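Local coordinates for protein nitrophorin Cim l NP (Cimex lectularius, PDB 2IMQ) that carries nitric oxide on a heme iron in bed bug saliva and delivers it to the victim during feeding, which widens the blood vessels, at residues W14-E19 and V42-F47; R20-L25 and Y266-H271; E82-T87 and T133-D138. All coordinates share one frame; numbering follows the deposited sequence.

Interaction 1 of 3, residues W14-E19 and V42-F47; sequences WNSGHE and VAVQGF. With HEM (protoporphyrin IX containing Fe), chain B.
Gln45 O takes two backbone bonds at once, from Ser16 N at 2.9 Å and from Gly17 N at 3.1 Å. This double grip marks a beta bulge. Before it, Asn15 pairs with Gln45 in parallel register; after it, Gly17 pairs with Gly46. Gly17 N lies in the plane of the Gln45 carbonyl, on a lone pair. The next bond, Phe47 N to Gly17 O, comes from well above the carbonyl plane. Gly17 has positive phi (69°) as the second residue (i+1) of a type II' turn from Ser16 to Glu19. Phe47 CB then sits over one face of the His18 ring, a CH-pi contact at 3.6 Å from the ring centroid. The Asn15 and Gln45 side chains cross at a slant, with amide planes 36° apart. Their nitrogens ND2 and NE2 are not bonded to each other; Asn15 ND2 bonds to Asp171. On the sheet face of Trp14 and Val44, Val44 CG1 touches HEM CMB at 3.6 Å. Trp14 CZ3 meets vinyl atom HEM CBB at 3.4 Å. The two parallel strands belong to a beta-alpha-beta unit of the DNase I-like fold, and their ends form part of the heme pocket.

Interaction 2 of 3, residues R20-L25 and Y266-H271; sequences RAPTNL and YKQTEH. With HEM (protoporphyrin IX containing Fe), chain B.
Tyr266 and the side-chain amide of Asn24 meet tip to tip, with ring and amide planes only 2° apart. The backbone carbonyl oxygen of Asn24 lies at the ring edge, in the ring plane. Pro22 CG approaches the same ring obliquely, 3.9 Å from Tyr266 CE2, and the two side chains cross at about a right angle. This is loop-to-loop packing in the DNase I-like fold. Residues 20-25 follow strand 6-17, and residues 266-271 precede strand 274-281.

The polar link is short. Tyr266 OH donates to Asn24 O at 2.6 Å, and the hydroxyl is tilted 35° from the carbonyl plane. Asn24 ND2 also comes near Tyr266 OH, but the angle is too poor for a hydrogen bond. That amide nitrogen has a weak bond to Glu27 instead. Tyr266 OH also has a weak bond from Leu28 N, at the helix that follows. Tyr266 CG is anti to its carbonyl carbon.

Gln268 adds a smaller contact. Its chain bends at chi2 (104°), and OE1 comes to 3.7 Å from Pro22 CB.

Pro22 thus meets both side chains of the 266-271 loop that approach it, and Pro22 is also part of the heme pocket. Ala21 also lines that pocket and touches Cys60, the proximal iron ligand. Ala21 CB packs on the heme at 3.6 Å from HEM C3B. Pro22 CD lies 3.6 Å from the vinyl carbon HEM CBB.

Interaction 3 of 3, residues E82-T87 and T133-D138; sequences ETMGLT and TSRMSD. With HEM (protoporphyrin IX containing Fe), chain B.
Thr83 and Arg135 cross at about a right angle, and the methyl of Thr83 lies over one face of the Arg135 guanidinium. Thr83 CG2 is 4.0 Å from Arg135 NH2, and Thr83 CB is 3.8 Å from Arg135 NE. Arg135 CG is anti to its backbone N (chi1 -178°), and the chain then bends at chi2 (-75°). The polar ends bond elsewhere: Arg135 NH1 to Ser115 OG, and Thr83 OG1 to Lys114 O. Between Thr83 and Arg135 the contact is packing.

Met84 crosses the base of the same arginine obliquely. Met84 CG touches Arg135 CB at 3.6 Å, and Met84 SD lies 3.7 Å from that CB. The sulfur also rests against the backbone, 3.8 Å from Ser134 C. Met84 thus packs against both the arginine side chain and the chain just before it.

Further along, Leu86 and Thr133 point toward each other. Leu86 CB meets Thr133 CG2 at 4.0 Å. The Thr133 hydroxyl bonds to Ile169 O, and its methyl makes the contact with Leu86. Ile118 of strand 116-124 packs against both Met84 and Leu86.

The strand segments 84-87 and 133-135 run antiparallel at 177°, with axes 7.7 Å apart. They belong to different sheets. Thr87 belongs to the heme pocket, and its OG1 lies 3.5 Å from HEM CAA. All the residues that touch across the segments are buried. Such face-to-face packing of two mixed sheets is typical of the core of the DNase I-like beta-sandwich.

Interactions 1 and 3 both reach the six-stranded sheet, where strands 39-46 and 84-91 are neighbours. Their centres are about 8 Å apart. Gly46 N bonds to Thr83 O, and Val42 N to Thr87 O. Interaction 3 then joins this sheet to strand 127-135 of the second sheet. Interaction 2 lies about 9 Å from interaction 1, centre to centre, and probably bonds to it through Trp14 NE1 and His271 O. Interactions 2 and 3 do not touch; their centres are about 17 Å apart. Along the chain, interaction 1 closes before interaction 3 opens, and interaction 2 pairs early and late segments. All three touch the heme, so its pocket is built from sequence-distant parts of one fold.

Interaction 1 of 3, residues W14-E19 and V42-F47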
loop_
_atom_site.group_PDB
_atom_site.type_symbol
_atom_site.label_atom_id
_atom_site.label_comp_id
_atom_site.label_asym_id
_atom_site.label_seq_id
_atom_site.Cartn_x
_atom_site.Cartn_y
_atom_site.Cartn_z
ATOM N N TRP A 14 3.068 -0.826 -4.836
ATOM C CA TRP A 14 3.478 -0.518 -6.192
ATOM C C TRP A 14 2.417 -0.979 -7.140
ATOM O O TRP A 14 2.054 -2.154 -7.186
ATOM C CB TRP A 14 4.762 -1.251 -6.469
ATOM C CG TRP A 14 5.502 -0.850 -7.676
ATOM C CD1 TRP A 14 5.233 0.163 -8.557
ATOM C CD2 TRP A 14 6.756 -1.383 -8.045
ATOM N NE1 TRP A 14 6.227 0.211 -9.511
ATOM C CE2 TRP A 14 7.173 -0.734 -9.210
ATOM C CE3 TRP A 14 7.568 -2.385 -7.509
ATOM C CZ2 TRP A 14 8.372 -1.043 -9.825
ATOM C CZ3 TRP A 14 8.727 -2.686 -8.133
ATOM C CH2 TRP A 14 9.128 -2.017 -9.253
ATOM N N ASN A 15 1.927 -0.061 -7.941
ATOM C CA ASN A 15 1.111 -0.415 -9.098
ATOM C C ASN A 15 2.103 -0.798 -10.181
ATOM O O ASN A 15 2.640 0.037 -10.949
ATOM C CB ASN A 15 0.203 0.749 -9.497
ATOM C CG ASN A 15 -0.785 0.339 -10.540
ATOM O OD1 ASN A 15 -0.510 -0.606 -11.242
ATOM N ND2 ASN A 15 -1.945 1.009 -10.641
ATOM N N SER A 16 2.398 -2.077 -10.174
ATOM C CA SER A 16 3.476 -2.638 -10.978
ATOM C C SER A 16 2.993 -3.191 -12.319
ATOM O O SER A 16 3.808 -3.455 -13.228
ATOM C CB SER A 16 4.163 -3.727 -10.140
ATOM O OG SER A 16 3.205 -4.627 -9.680
ATOM N N GLY A 17 1.689 -3.356 -12.528
ATOM C CA GLY A 17 1.201 -3.738 -13.851
ATOM C C GLY A 17 1.593 -5.155 -14.197
ATOM O O GLY A 17 1.335 -6.079 -13.412
ATOM N N HIS A 18 2.239 -5.321 -15.364
ATOM C CA HIS A 18 2.730 -6.622 -15.790
ATOM C C HIS A 18 4.189 -6.834 -15.402
ATOM O O HIS A 18 4.780 -7.855 -15.770
ATOM C CB HIS A 18 2.544 -6.793 -17.320
ATOM C CG HIS A 18 1.107 -6.854 -17.752
ATOM N ND1 HIS A 18 0.496 -8.025 -18.155
ATOM C CD2 HIS A 18 0.160 -5.891 -17.832
ATOM C CE1 HIS A 18 -0.763 -7.773 -18.477
ATOM N NE2 HIS A 18 -0.995 -6.486 -18.283
ATOM N N GLU A 19 4.791 -5.930 -14.637
ATOM C CA GLU A 19 6.215 -6.060 -14.318
ATOM C C GLU A 19 6.491 -7.125 -13.265
ATOM O O GLU A 19 5.806 -7.204 -12.262
ATOM C CB GLU A 19 6.875 -4.750 -13.917
ATOM C CG GLU A 19 8.062 -4.396 -14.820
ATOM C CD GLU A 19 9.339 -4.261 -14.036
ATOM O OE1 GLU A 19 10.420 -4.556 -14.584
ATOM O OE2 GLU A 19 9.251 -3.879 -12.847
ATOM N N VAL A 42 3.762 -5.748 1.918
ATOM C CA VAL A 42 3.995 -5.488 0.499
ATOM C C VAL A 42 2.718 -5.646 -0.299
ATOM O O VAL A 42 2.125 -6.717 -0.282
ATOM C CB VAL A 42 5.045 -6.494 -0.064
ATOM C CG1 VAL A 42 5.342 -6.194 -1.533
ATOM C CG2 VAL A 42 6.340 -6.441 0.817
ATOM N N ALA A 43 2.295 -4.613 -0.999
ATOM C CA ALA A 43 1.069 -4.670 -1.777
ATOM C C ALA A 43 1.436 -4.320 -3.221
ATOM O O ALA A 43 2.158 -3.350 -3.508
ATOM C CB ALA A 43 0.011 -3.693 -1.274
ATOM N N VAL A 44 0.892 -5.079 -4.130
ATOM C CA VAL A 44 1.039 -4.795 -5.551
ATOM C C VAL A 44 -0.306 -4.822 -6.246
ATOM O O VAL A 44 -1.249 -5.483 -5.804
ATOM C CB VAL A 44 1.975 -5.750 -6.277
ATOM C CG1 VAL A 44 3.325 -5.520 -5.870
ATOM C CG2 VAL A 44 1.599 -7.178 -6.067
ATOM N N GLN A 45 -0.394 -4.034 -7.320
ATOM C CA GLN A 45 -1.508 -4.033 -8.195
ATOM C C GLN A 45 -0.974 -4.256 -9.564
ATOM O O GLN A 45 0.035 -3.685 -9.973
ATOM C CB GLN A 45 -2.232 -2.685 -8.140
ATOM C CG GLN A 45 -3.292 -2.560 -9.222
ATOM C CD GLN A 45 -4.155 -1.370 -9.112
ATOM O OE1 GLN A 45 -4.391 -0.827 -8.022
ATOM N NE2 GLN A 45 -4.706 -1.005 -10.256
ATOM N N GLY A 46 -1.714 -5.056 -10.329
ATOM C CA GLY A 46 -1.285 -5.357 -11.663
ATOM C C GLY A 46 -2.221 -6.313 -12.375
ATOM O O GLY A 46 -3.450 -6.283 -12.202
ATOM N N PHE A 47 -1.608 -7.163 -13.172
ATOM C CA PHE A 47 -2.394 -8.051 -14.051
ATOM C C PHE A 47 -1.812 -9.434 -14.120
ATOM O O PHE A 47 -0.605 -9.593 -14.282
ATOM C CB PHE A 47 -2.432 -7.490 -15.450
ATOM C CG PHE A 47 -3.205 -6.216 -15.554
ATOM C CD1 PHE A 47 -2.540 -4.995 -15.612
ATOM C CD2 PHE A 47 -4.602 -6.231 -15.516
ATOM C CE1 PHE A 47 -3.259 -3.795 -15.665
ATOM C CE2 PHE A 47 -5.335 -5.042 -15.583
ATOM C CZ PHE A 47 -4.662 -3.820 -15.651
HETATM C CHA HEM B . 4.225 -14.040 -4.480
HETATM C CHB HEM B . 5.791 -9.456 -4.686
HETATM C CHC HEM B . 4.934 -9.388 -9.422
HETATM C CHD HEM B . 3.088 -13.780 -9.239
HETATM C C1A HEM B . 4.752 -12.838 -4.106
HETATM C C2A HEM B . 5.207 -12.469 -2.786
HETATM C C3A HEM B . 5.607 -11.174 -2.863
HETATM C C4A HEM B . 5.447 -10.720 -4.215
HETATM C CMA HEM B . 6.196 -10.358 -1.727
HETATM C CAA HEM B . 5.247 -13.354 -1.520
HETATM C CBA HEM B . 6.703 -13.895 -1.504
HETATM C CGA HEM B . 6.922 -14.870 -0.357
HETATM O O1A HEM B . 6.521 -16.025 -0.483
HETATM O O2A HEM B . 7.561 -14.508 0.663
HETATM C C1B HEM B . 5.705 -9.063 -5.984
HETATM C C2B HEM B . 6.119 -7.775 -6.487
HETATM C C3B HEM B . 5.895 -7.742 -7.796
HETATM C C4B HEM B . 5.342 -9.018 -8.168
HETATM C CMB HEM B . 6.680 -6.798 -5.516
HETATM C CAB HEM B . 6.135 -6.613 -8.786
HETATM C CBB HEM B . 7.000 -5.626 -8.517
HETATM C C1C HEM B . 4.395 -10.567 -9.848
HETATM C C2C HEM B . 3.935 -10.888 -11.176
HETATM C C3C HEM B . 3.485 -12.139 -11.118
HETATM C C4C HEM B . 3.515 -12.582 -9.759
HETATM C CMC HEM B . 4.131 -10.052 -12.444
HETATM C CAC HEM B . 2.927 -12.953 -12.276
HETATM C CBC HEM B . 1.864 -12.556 -12.972
HETATM C C1D HEM B . 3.185 -14.214 -7.935
HETATM C C2D HEM B . 2.635 -15.463 -7.464
HETATM C C3D HEM B . 3.010 -15.559 -6.021
HETATM C C4D HEM B . 3.729 -14.350 -5.713
HETATM C CMD HEM B . 1.874 -16.504 -8.285
HETATM C CAD HEM B . 2.616 -16.738 -5.115
HETATM C CBD HEM B . 3.434 -17.926 -5.595
HETATM C CGD HEM B . 3.394 -19.031 -4.586
HETATM O O1D HEM B . 4.036 -20.093 -4.873
HETATM O O2D HEM B . 2.726 -18.832 -3.530
HETATM N NA HEM B . 4.921 -11.765 -4.974
HETATM N NB HEM B . 5.211 -9.793 -7.030
HETATM N NC HEM B . 4.095 -11.602 -9.014
HETATM N ND HEM B . 3.800 -13.581 -6.862
HETATM FE FE HEM B . 4.633 -11.745 -7.008
#

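Interaction 2 of 3, residues R20-L25 and Y266-H271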
loop_
_atom_site.group_PDB
_atom_site.type_symbol
_atom_site.label_atom_id
_atom_site.label_comp_id
_atom_site.label_asym_id
_atom_site.label_seq_id
_atom_site.Cartn_x
_atom_site.Cartn_y
_atom_site.Cartn_z
ATOM N N ARG A 20 7.517 -7.934 -13.515
ATOM C CA ARG A 20 8.025 -8.858 -12.519
ATOM C C ARG A 20 8.622 -8.173 -11.309
ATOM O O ARG A 20 9.089 -7.046 -11.379
ATOM C CB ARG A 20 9.103 -9.749 -13.128
ATOM C CG ARG A 20 10.382 -9.059 -13.505
ATOM C CD ARG A 20 11.387 -10.001 -14.093
ATOM N NE ARG A 20 12.588 -9.330 -14.575
ATOM C CZ ARG A 20 13.585 -9.946 -15.225
ATOM N NH1 ARG A 20 13.533 -11.256 -15.466
ATOM N NH2 ARG A 20 14.646 -9.256 -15.636
ATOM N N ALA A 21 8.605 -8.847 -10.170
ATOM C CA ALA A 21 9.284 -8.320 -9.009
ATOM C C ALA A 21 10.740 -8.068 -9.323
ATOM O O ALA A 21 11.411 -8.886 -10.010
ATOM C CB ALA A 21 9.171 -9.254 -7.835
ATOM N N PRO A 22 11.277 -6.964 -8.806
ATOM C CA PRO A 22 12.697 -6.713 -8.929
ATOM C C PRO A 22 13.467 -7.698 -8.071
ATOM O O PRO A 22 12.895 -8.377 -7.220
ATOM C CB PRO A 22 12.854 -5.265 -8.443
ATOM C CG PRO A 22 11.725 -5.028 -7.600
ATOM C CD PRO A 22 10.596 -5.894 -8.051
ATOM N N THR A 23 14.754 -7.810 -8.333
ATOM C CA THR A 23 15.595 -8.737 -7.602
ATOM C C THR A 23 16.325 -8.004 -6.473
ATOM O O THR A 23 16.731 -8.652 -5.516
ATOM C CB THR A 23 16.554 -9.439 -8.607
ATOM O OG1 THR A 23 17.129 -10.615 -8.024
ATOM C CG2 THR A 23 17.690 -8.566 -9.027
ATOM N N ASN A 24 16.450 -6.669 -6.565
ATOM C CA ASN A 24 17.033 -5.846 -5.512
ATOM C C ASN A 24 15.926 -5.331 -4.557
ATOM O O ASN A 24 15.212 -4.404 -4.866
ATOM C CB ASN A 24 18.004 -4.771 -6.082
ATOM C CG ASN A 24 17.393 -3.408 -6.341
ATOM O OD1 ASN A 24 16.828 -3.170 -7.394
ATOM N ND2 ASN A 24 17.503 -2.503 -5.343
ATOM N N LEU A 25 15.778 -6.003 -3.424
ATOM C CA LEU A 25 14.562 -5.884 -2.604
ATOM C C LEU A 25 14.798 -5.163 -1.311
ATOM O O LEU A 25 13.865 -4.679 -0.686
ATOM C CB LEU A 25 13.997 -7.266 -2.341
ATOM C CG LEU A 25 13.501 -8.098 -3.524
ATOM C CD1 LEU A 25 13.096 -9.461 -3.030
ATOM C CD2 LEU A 25 12.348 -7.424 -4.268
ATOM N N TYR A 266 13.455 2.710 -8.574
ATOM C CA TYR A 266 12.689 1.698 -9.263
ATOM C C TYR A 266 11.908 2.322 -10.402
ATOM O O TYR A 266 10.723 2.681 -10.223
ATOM C CB TYR A 266 11.759 0.971 -8.254
ATOM C CG TYR A 266 12.522 0.189 -7.215
ATOM C CD1 TYR A 266 12.910 0.756 -6.031
ATOM C CD2 TYR A 266 12.902 -1.129 -7.450
ATOM C CE1 TYR A 266 13.638 0.049 -5.079
ATOM C CE2 TYR A 266 13.619 -1.856 -6.496
ATOM C CZ TYR A 266 14.003 -1.269 -5.324
ATOM O OH TYR A 266 14.705 -1.941 -4.343
ATOM N N LYS A 267 12.570 2.475 -11.570
ATOM C CA LYS A 267 11.991 3.170 -12.720
ATOM C C LYS A 267 11.386 2.280 -13.764
ATOM O O LYS A 267 10.981 2.750 -14.838
ATOM C CB LYS A 267 13.043 4.026 -13.441
ATOM C CG LYS A 267 13.736 4.998 -12.567
ATOM C CD LYS A 267 14.678 5.909 -13.343
ATOM C CE LYS A 267 15.686 6.522 -12.397
ATOM N NZ LYS A 267 15.057 7.428 -11.387
ATOM N N GLN A 268 11.296 1.001 -13.468
ATOM C CA GLN A 268 10.955 0.007 -14.464
ATOM C C GLN A 268 9.578 0.234 -15.023
ATOM O O GLN A 268 9.227 -0.286 -16.091
ATOM C CB GLN A 268 10.974 -1.411 -13.864
ATOM C CG GLN A 268 12.316 -1.837 -13.295
ATOM C CD GLN A 268 12.366 -1.786 -11.794
ATOM O OE1 GLN A 268 12.619 -2.783 -11.145
ATOM N NE2 GLN A 268 12.122 -0.645 -11.247
ATOM N N THR A 269 8.730 0.989 -14.309
ATOM C CA THR A 269 7.394 1.155 -14.827
ATOM C C THR A 269 6.891 2.604 -14.717
ATOM O O THR A 269 7.613 3.482 -14.343
ATOM C CB THR A 269 6.453 0.149 -14.173
ATOM O OG1 THR A 269 5.325 -0.076 -15.009
ATOM C CG2 THR A 269 5.855 0.635 -12.865
ATOM N N GLU A 270 5.661 2.786 -15.111
ATOM C CA GLU A 270 5.037 4.084 -15.156
ATOM C C GLU A 270 4.714 4.692 -13.765
ATOM O O GLU A 270 4.493 5.892 -13.664
ATOM C CB GLU A 270 3.704 3.959 -15.863
ATOM C CG GLU A 270 3.615 3.439 -17.267
ATOM C CD GLU A 270 2.131 3.462 -17.647
ATOM O OE1 GLU A 270 1.254 3.119 -16.793
ATOM O OE2 GLU A 270 1.844 3.876 -18.765
ATOM N N HIS A 271 4.597 3.839 -12.752
ATOM C CA HIS A 271 4.419 4.267 -11.366
ATOM C C HIS A 271 5.676 3.957 -10.594
ATOM O O HIS A 271 6.349 2.931 -10.826
ATOM C CB HIS A 271 3.342 3.449 -10.682
ATOM C CG HIS A 271 2.001 3.515 -11.289
ATOM N ND1 HIS A 271 0.955 4.221 -10.710
ATOM C CD2 HIS A 271 1.482 2.842 -12.337
ATOM C CE1 HIS A 271 -0.135 4.008 -11.422
ATOM N NE2 HIS A 271 0.153 3.173 -12.408
HETATM C CHA HEM B . 4.225 -14.040 -4.480
HETATM C CHB HEM B . 5.791 -9.456 -4.686
HETATM C CHC HEM B . 4.934 -9.388 -9.422
HETATM C CHD HEM B . 3.088 -13.780 -9.239
HETATM C C1A HEM B . 4.752 -12.838 -4.106
HETATM C C2A HEM B . 5.207 -12.469 -2.786
HETATM C C3A HEM B . 5.607 -11.174 -2.863
HETATM C C4A HEM B . 5.447 -10.720 -4.215
HETATM C CMA HEM B . 6.196 -10.358 -1.727
HETATM C CAA HEM B . 5.247 -13.354 -1.520
HETATM C CBA HEM B . 6.703 -13.895 -1.504
HETATM C CGA HEM B . 6.922 -14.870 -0.357
HETATM O O1A HEM B . 6.521 -16.025 -0.483
HETATM O O2A HEM B . 7.561 -14.508 0.663
HETATM C C1B HEM B . 5.705 -9.063 -5.984
HETATM C C2B HEM B . 6.119 -7.775 -6.487
HETATM C C3B HEM B . 5.895 -7.742 -7.796
HETATM C C4B HEM B . 5.342 -9.018 -8.168
HETATM C CMB HEM B . 6.680 -6.798 -5.516
HETATM C CAB HEM B . 6.135 -6.613 -8.786
HETATM C CBB HEM B . 7.000 -5.626 -8.517
HETATM C C1C HEM B . 4.395 -10.567 -9.848
HETATM C C2C HEM B . 3.935 -10.888 -11.176
HETATM C C3C HEM B . 3.485 -12.139 -11.118
HETATM C C4C HEM B . 3.515 -12.582 -9.759
HETATM C CMC HEM B . 4.131 -10.052 -12.444
HETATM C CAC HEM B . 2.927 -12.953 -12.276
HETATM C CBC HEM B . 1.864 -12.556 -12.972
HETATM C C1D HEM B . 3.185 -14.214 -7.935
HETATM C C2D HEM B . 2.635 -15.463 -7.464
HETATM C C3D HEM B . 3.010 -15.559 -6.021
HETATM C C4D HEM B . 3.729 -14.350 -5.713
HETATM C CMD HEM B . 1.874 -16.504 -8.285
HETATM C CAD HEM B . 2.616 -16.738 -5.115
HETATM C CBD HEM B . 3.434 -17.926 -5.595
HETATM C CGD HEM B . 3.394 -19.031 -4.586
HETATM O O1D HEM B . 4.036 -20.093 -4.873
HETATM O O2D HEM B . 2.726 -18.832 -3.530
HETATM N NA HEM B . 4.921 -11.765 -4.974
HETATM N NB HEM B . 5.211 -9.793 -7.030
HETATM N NC HEM B . 4.095 -11.602 -9.014
HETATM N ND HEM B . 3.800 -13.581 -6.862
HETATM FE FE HEM B . 4.633 -11.745 -7.008
#

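Interaction 3 of 3, residues E82-T87 and T133-D138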
loop_
_atom_site.group_PDB
_atom_site.type_symbol
_atom_site.label_atom_id
_atom_site.label_comp_id
_atom_site.label_asym_id
_atom_site.label_seq_id
_atom_site.Cartn_x
_atom_site.Cartn_y
_atom_site.Cartn_z
ATOM N N GLU A 82 -6.293 -11.891 -9.375
ATOM C CA GLU A 82 -5.775 -11.569 -10.678
ATOM C C GLU A 82 -5.070 -10.198 -10.741
ATOM O O GLU A 82 -4.143 -10.053 -11.531
ATOM C CB GLU A 82 -6.866 -11.674 -11.741
ATOM C CG GLU A 82 -6.910 -13.047 -12.402
ATOM C CD GLU A 82 -5.685 -13.277 -13.258
ATOM O OE1 GLU A 82 -5.562 -12.618 -14.320
ATOM O OE2 GLU A 82 -4.828 -14.081 -12.860
ATOM N N THR A 83 -5.499 -9.246 -9.904
ATOM C CA THR A 83 -5.026 -7.885 -10.013
ATOM C C THR A 83 -4.351 -7.364 -8.782
ATOM O O THR A 83 -3.834 -6.250 -8.827
ATOM C CB THR A 83 -6.166 -6.915 -10.352
ATOM O OG1 THR A 83 -7.118 -6.924 -9.280
ATOM C CG2 THR A 83 -6.868 -7.335 -11.640
ATOM N N MET A 84 -4.367 -8.108 -7.687
ATOM C CA MET A 84 -3.809 -7.621 -6.411
ATOM C C MET A 84 -2.937 -8.699 -5.752
ATOM O O MET A 84 -3.185 -9.880 -5.881
ATOM C CB MET A 84 -4.869 -7.249 -5.396
ATOM C CG MET A 84 -5.791 -6.076 -5.777
ATOM S SD MET A 84 -7.052 -5.817 -4.610
ATOM C CE MET A 84 -8.153 -7.066 -5.176
ATOM N N GLY A 85 -1.961 -8.259 -4.985
ATOM C CA GLY A 85 -1.154 -9.128 -4.151
ATOM C C GLY A 85 -0.899 -8.398 -2.828
ATOM O O GLY A 85 -0.587 -7.192 -2.813
ATOM N N LEU A 86 -1.024 -9.112 -1.705
ATOM C CA LEU A 86 -0.692 -8.552 -0.413
ATOM C C LEU A 86 0.054 -9.610 0.383
ATOM O O LEU A 86 -0.430 -10.731 0.541
ATOM C CB LEU A 86 -1.941 -8.180 0.388
ATOM C CG LEU A 86 -1.771 -7.581 1.786
ATOM C CD1 LEU A 86 -0.992 -6.250 1.767
ATOM C CD2 LEU A 86 -3.123 -7.443 2.444
ATOM N N THR A 87 1.208 -9.215 0.913
ATOM C CA THR A 87 2.025 -10.096 1.745
ATOM C C THR A 87 2.327 -9.353 3.030
ATOM O O THR A 87 2.721 -8.187 2.991
ATOM C CB THR A 87 3.302 -10.484 1.013
ATOM O OG1 THR A 87 2.977 -11.024 -0.271
ATOM C CG2 THR A 87 4.048 -11.561 1.797
ATOM N N THR A 133 -5.199 -3.861 1.186
ATOM C CA THR A 133 -4.984 -3.269 -0.152
ATOM C C THR A 133 -6.280 -3.336 -0.972
ATOM O O THR A 133 -7.169 -4.142 -0.673
ATOM C CB THR A 133 -3.786 -3.922 -0.883
ATOM O OG1 THR A 133 -3.377 -3.097 -1.998
ATOM C CG2 THR A 133 -4.076 -5.262 -1.420
ATOM N N SER A 134 -6.397 -2.504 -1.999
ATOM C CA SER A 134 -7.600 -2.455 -2.781
ATOM C C SER A 134 -7.282 -2.005 -4.180
ATOM O O SER A 134 -6.216 -1.436 -4.457
ATOM C CB SER A 134 -8.605 -1.552 -2.116
ATOM O OG SER A 134 -8.089 -0.216 -2.014
ATOM N N ARG A 135 -8.244 -2.226 -5.053
ATOM C CA ARG A 135 -8.057 -1.947 -6.490
ATOM C C ARG A 135 -9.418 -1.680 -7.088
ATOM O O ARG A 135 -10.356 -2.463 -6.889
ATOM C CB ARG A 135 -7.418 -3.155 -7.184
ATOM C CG ARG A 135 -7.112 -3.042 -8.635
ATOM C CD ARG A 135 -8.253 -3.132 -9.567
ATOM N NE ARG A 135 -7.743 -3.466 -10.883
ATOM C CZ ARG A 135 -8.498 -3.541 -11.951
ATOM N NH1 ARG A 135 -9.794 -3.375 -11.820
ATOM N NH2 ARG A 135 -7.961 -3.822 -13.133
ATOM N N MET A 136 -9.556 -0.566 -7.773
ATOM C CA MET A 136 -10.807 -0.227 -8.448
ATOM C C MET A 136 -10.459 0.331 -9.824
ATOM O O MET A 136 -9.439 1.006 -10.006
ATOM C CB MET A 136 -11.567 0.803 -7.677
ATOM C CG MET A 136 -12.975 1.041 -8.137
ATOM S SD MET A 136 -13.980 -0.415 -8.011
ATOM C CE MET A 136 -14.103 -0.603 -6.229
ATOM N N SER A 137 -11.359 0.097 -10.784
ATOM C CA SER A 137 -11.255 0.651 -12.145
ATOM C C SER A 137 -12.017 1.960 -12.255
ATOM O O SER A 137 -12.996 2.137 -11.559
ATOM C CB SER A 137 -11.836 -0.366 -13.165
ATOM O OG SER A 137 -13.213 -0.530 -13.019
ATOM N N ASP A 138 -11.636 2.835 -13.145
ATOM C CA ASP A 138 -12.369 4.041 -13.384
ATOM C C ASP A 138 -13.787 3.781 -13.794
ATOM O O ASP A 138 -14.651 4.567 -13.503
ATOM C CB ASP A 138 -11.686 4.810 -14.515
ATOM C CG ASP A 138 -10.599 5.696 -14.037
ATOM O OD1 ASP A 138 -10.332 5.743 -12.841
ATOM O OD2 ASP A 138 -10.021 6.493 -14.784
HETATM C CHA HEM B . 4.225 -14.040 -4.480
HETATM C CHB HEM B . 5.791 -9.456 -4.686
HETATM C CHC HEM B . 4.934 -9.388 -9.422
HETATM C CHD HEM B . 3.088 -13.780 -9.239
HETATM C C1A HEM B . 4.752 -12.838 -4.106
HETATM C C2A HEM B . 5.207 -12.469 -2.786
HETATM C C3A HEM B . 5.607 -11.174 -2.863
HETATM C C4A HEM B . 5.447 -10.720 -4.215
HETATM C CMA HEM B . 6.196 -10.358 -1.727
HETATM C CAA HEM B . 5.247 -13.354 -1.520
HETATM C CBA HEM B . 6.703 -13.895 -1.504
HETATM C CGA HEM B . 6.922 -14.870 -0.357
HETATM O O1A HEM B . 6.521 -16.025 -0.483
HETATM O O2A HEM B . 7.561 -14.508 0.663
HETATM C C1B HEM B . 5.705 -9.063 -5.984
HETATM C C2B HEM B . 6.119 -7.775 -6.487
HETATM C C3B HEM B . 5.895 -7.742 -7.796
HETATM C C4B HEM B . 5.342 -9.018 -8.168
HETATM C CMB HEM B . 6.680 -6.798 -5.516
HETATM C CAB HEM B . 6.135 -6.613 -8.786
HETATM C CBB HEM B . 7.000 -5.626 -8.517
HETATM C C1C HEM B . 4.395 -10.567 -9.848
HETATM C C2C HEM B . 3.935 -10.888 -11.176
HETATM C C3C HEM B . 3.485 -12.139 -11.118
HETATM C C4C HEM B . 3.515 -12.582 -9.759
HETATM C CMC HEM B . 4.131 -10.052 -12.444
HETATM C CAC HEM B . 2.927 -12.953 -12.276
HETATM C CBC HEM B . 1.864 -12.556 -12.972
HETATM C C1D HEM B . 3.185 -14.214 -7.935
HETATM C C2D HEM B . 2.635 -15.463 -7.464
HETATM C C3D HEM B . 3.010 -15.559 -6.021
HETATM C C4D HEM B . 3.729 -14.350 -5.713
HETATM C CMD HEM B . 1.874 -16.504 -8.285
HETATM C CAD HEM B . 2.616 -16.738 -5.115
HETATM C CBD HEM B . 3.434 -17.926 -5.595
HETATM C CGD HEM B . 3.394 -19.031 -4.586
HETATM O O1D HEM B . 4.036 -20.093 -4.873
HETATM O O2D HEM B . 2.726 -18.832 -3.530
HETATM N NA HEM B . 4.921 -11.765 -4.974
HETATM N NB HEM B . 5.211 -9.793 -7.030
HETATM N NC HEM B . 4.095 -11.602 -9.014
HETATM N ND HEM B . 3.800 -13.581 -6.862
HETATM FE FE HEM B . 4.633 -11.745 -7.008
#